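Side-chain contact in hypothetical protein AF1432 (Archaeoglobus fulgidus, PDB 1YNB), which probably hydrolyses 2'-deoxyribonucleoside 5'-monophosphates to the deoxyribonucleoside and phosphate, as a metal-dependent homodimeric enzyme of the HD-domain family: residues E41-A46 / F73-E78. Residues are numbered along the deposited sequence; the frame is centred on the assembly and turned at random.
Sequences EHNFRA and FHDLHE. Unlike the reference sequence in segment 41-46: N43 (reference Ser).
H42, H74 and D75, with D124, match the H...HD...D pattern of HD-domain phosphohydrolases, and the contact between 41-46 and 73-78 brings H42 up to the adjacent H74 and D75 in what is probably the metal site, although no metal is bound to them here. One water links the three: it donates to D75 OD2 at 2.6 Å and is hydrogen-bonded to H42 NE2 at 2.9 Å and to H74 ND1 at 2.8 Å. The ring of H42, whose CG stands opposite the backbone N (chi1 164°), meets the carboxylate edge-on: CD2 lies 3.4 Å from D75 OD2, ring and carboxylate nearly coplanar. The direct bond comes from N43, a serine in the reference sequence: its ND2 donates to D75 OD2 over 2.9 Å, in the plane of its own amide but 47° out of the carboxylate plane. The other end of this amide, N43 OD1, accepts from a second water at 2.8 Å, which in turn accepts from D75 N, 3.0 Å away, so both ends of the amide are engaged. Replacing D75 by an alanine would remove the carboxylate, which would probably leave N43 ND2 without its acceptor and the bridging water without one of its three partners. H42 ND1 is hydrogen-bonded to E127, which probably sets the ring's rotation and would make E127 a second-shell residue if a metal sat here. The buried contact thus joins helix 39-56 to the loop between helices 61-73 and 78-81, while helix 117-135 brings E127 to H42 and packs V120 and D124 against H74.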
# COMPACT_ATOMS: atom_id res chain seq x y z
N GLU A 41 -0.70 -9.11 -4.89
CA GLU A 41 -1.39 -8.65 -3.69
C GLU A 41 -2.29 -9.73 -3.08
O GLU A 41 -2.39 -9.85 -1.85
CB GLU A 41 -2.18 -7.38 -4.02
CG GLU A 41 -1.21 -6.19 -4.27
CD GLU A 41 -1.89 -4.99 -4.92
OE1 GLU A 41 -2.91 -5.19 -5.62
OE2 GLU A 41 -1.37 -3.86 -4.75
N HIS A 42 -2.99 -10.50 -3.93
CA HIS A 42 -3.83 -11.61 -3.45
C HIS A 42 -2.92 -12.63 -2.67
O HIS A 42 -3.25 -13.03 -1.57
CB HIS A 42 -4.48 -12.33 -4.65
CG HIS A 42 -5.04 -13.69 -4.32
ND1 HIS A 42 -6.02 -13.88 -3.38
CD2 HIS A 42 -4.73 -14.91 -4.81
CE1 HIS A 42 -6.30 -15.17 -3.30
NE2 HIS A 42 -5.54 -15.82 -4.16
N ASN A 43 -1.79 -13.02 -3.26
CA ASN A 43 -0.86 -14.01 -2.64
C ASN A 43 -0.28 -13.48 -1.33
O ASN A 43 -0.08 -14.23 -0.36
CB ASN A 43 0.31 -14.30 -3.57
CG ASN A 43 -0.12 -14.94 -4.86
OD1 ASN A 43 0.53 -14.77 -5.89
ND2 ASN A 43 -1.20 -15.72 -4.82
N PHE A 44 0.03 -12.19 -1.32
CA PHE A 44 0.54 -11.55 -0.12
C PHE A 44 -0.40 -11.77 1.04
O PHE A 44 -0.00 -12.29 2.09
CB PHE A 44 0.72 -10.03 -0.34
CG PHE A 44 0.96 -9.24 0.92
CD1 PHE A 44 2.22 -9.30 1.59
CD2 PHE A 44 -0.06 -8.44 1.48
CE1 PHE A 44 2.42 -8.59 2.75
CE2 PHE A 44 0.15 -7.72 2.67
CZ PHE A 44 1.41 -7.80 3.31
N ARG A 45 -1.66 -11.34 0.88
CA ARG A 45 -2.55 -11.48 2.00
C ARG A 45 -2.96 -12.93 2.24
O ARG A 45 -3.17 -13.31 3.39
CB ARG A 45 -3.78 -10.58 1.87
CG ARG A 45 -4.63 -10.63 3.13
CD ARG A 45 -5.59 -9.47 3.30
NE ARG A 45 -6.57 -9.41 2.20
CZ ARG A 45 -7.64 -8.61 2.22
NH1 ARG A 45 -7.87 -7.83 3.26
NH2 ARG A 45 -8.46 -8.56 1.18
N ALA A 46 -3.04 -13.72 1.18
CA ALA A 46 -3.42 -15.12 1.38
C ALA A 46 -2.31 -15.80 2.21
O ALA A 46 -2.61 -16.68 3.04
CB ALA A 46 -3.57 -15.82 0.04
N PHE A 73 3.74 -19.29 -3.31
CA PHE A 73 4.01 -20.01 -4.55
C PHE A 73 2.76 -20.56 -5.24
O PHE A 73 2.85 -21.11 -6.35
CB PHE A 73 4.96 -21.18 -4.28
CG PHE A 73 6.39 -20.77 -4.09
CD1 PHE A 73 7.24 -20.64 -5.19
CD2 PHE A 73 6.85 -20.40 -2.83
CE1 PHE A 73 8.56 -20.15 -5.03
CE2 PHE A 73 8.16 -19.91 -2.65
CZ PHE A 73 9.01 -19.78 -3.76
N HIS A 74 1.61 -20.40 -4.61
CA HIS A 74 0.37 -20.95 -5.11
C HIS A 74 -0.03 -20.60 -6.55
O HIS A 74 -0.34 -21.48 -7.34
CB HIS A 74 -0.77 -20.60 -4.15
CG HIS A 74 -2.01 -21.40 -4.36
ND1 HIS A 74 -3.27 -20.90 -4.10
CD2 HIS A 74 -2.19 -22.67 -4.80
CE1 HIS A 74 -4.17 -21.84 -4.36
NE2 HIS A 74 -3.54 -22.92 -4.78
N ASP A 75 -0.01 -19.33 -6.93
CA ASP A 75 -0.41 -19.04 -8.31
C ASP A 75 0.78 -18.64 -9.13
O ASP A 75 0.63 -18.06 -10.18
CB ASP A 75 -1.42 -17.89 -8.35
CG ASP A 75 -2.55 -18.10 -7.40
OD1 ASP A 75 -3.06 -19.24 -7.34
OD2 ASP A 75 -2.92 -17.12 -6.72
N LEU A 76 1.98 -18.98 -8.66
CA LEU A 76 3.15 -18.53 -9.36
C LEU A 76 3.13 -18.75 -10.86
O LEU A 76 3.56 -17.89 -11.63
CB LEU A 76 4.39 -19.14 -8.73
CG LEU A 76 5.45 -18.07 -8.48
CD1 LEU A 76 4.83 -16.89 -7.71
CD2 LEU A 76 6.62 -18.67 -7.69
N HIS A 77 2.62 -19.89 -11.28
CA HIS A 77 2.59 -20.18 -12.71
C HIS A 77 1.72 -19.17 -13.47
O HIS A 77 1.88 -19.03 -14.67
CB HIS A 77 2.07 -21.60 -12.95
CG HIS A 77 0.69 -21.81 -12.44
ND1 HIS A 77 -0.43 -21.63 -13.23
CD2 HIS A 77 0.23 -22.06 -11.19
CE1 HIS A 77 -1.51 -21.74 -12.49
NE2 HIS A 77 -1.14 -22.00 -11.24
N GLU A 78 0.81 -18.48 -12.79
CA GLU A 78 -0.05 -17.50 -13.48
C GLU A 78 0.77 -16.36 -14.12
O GLU A 78 0.24 -15.56 -14.94
CB GLU A 78 -1.11 -16.95 -12.52
CG GLU A 78 -2.13 -18.01 -12.10
CD GLU A 78 -3.24 -17.47 -11.21
OE1 GLU A 78 -3.13 -16.32 -10.72
OE2 GLU A 78 -4.23 -18.20 -10.98
O HOH W 1 -3.82 -18.14 -4.47
O HOH W 2 1.91 -17.11 -6.41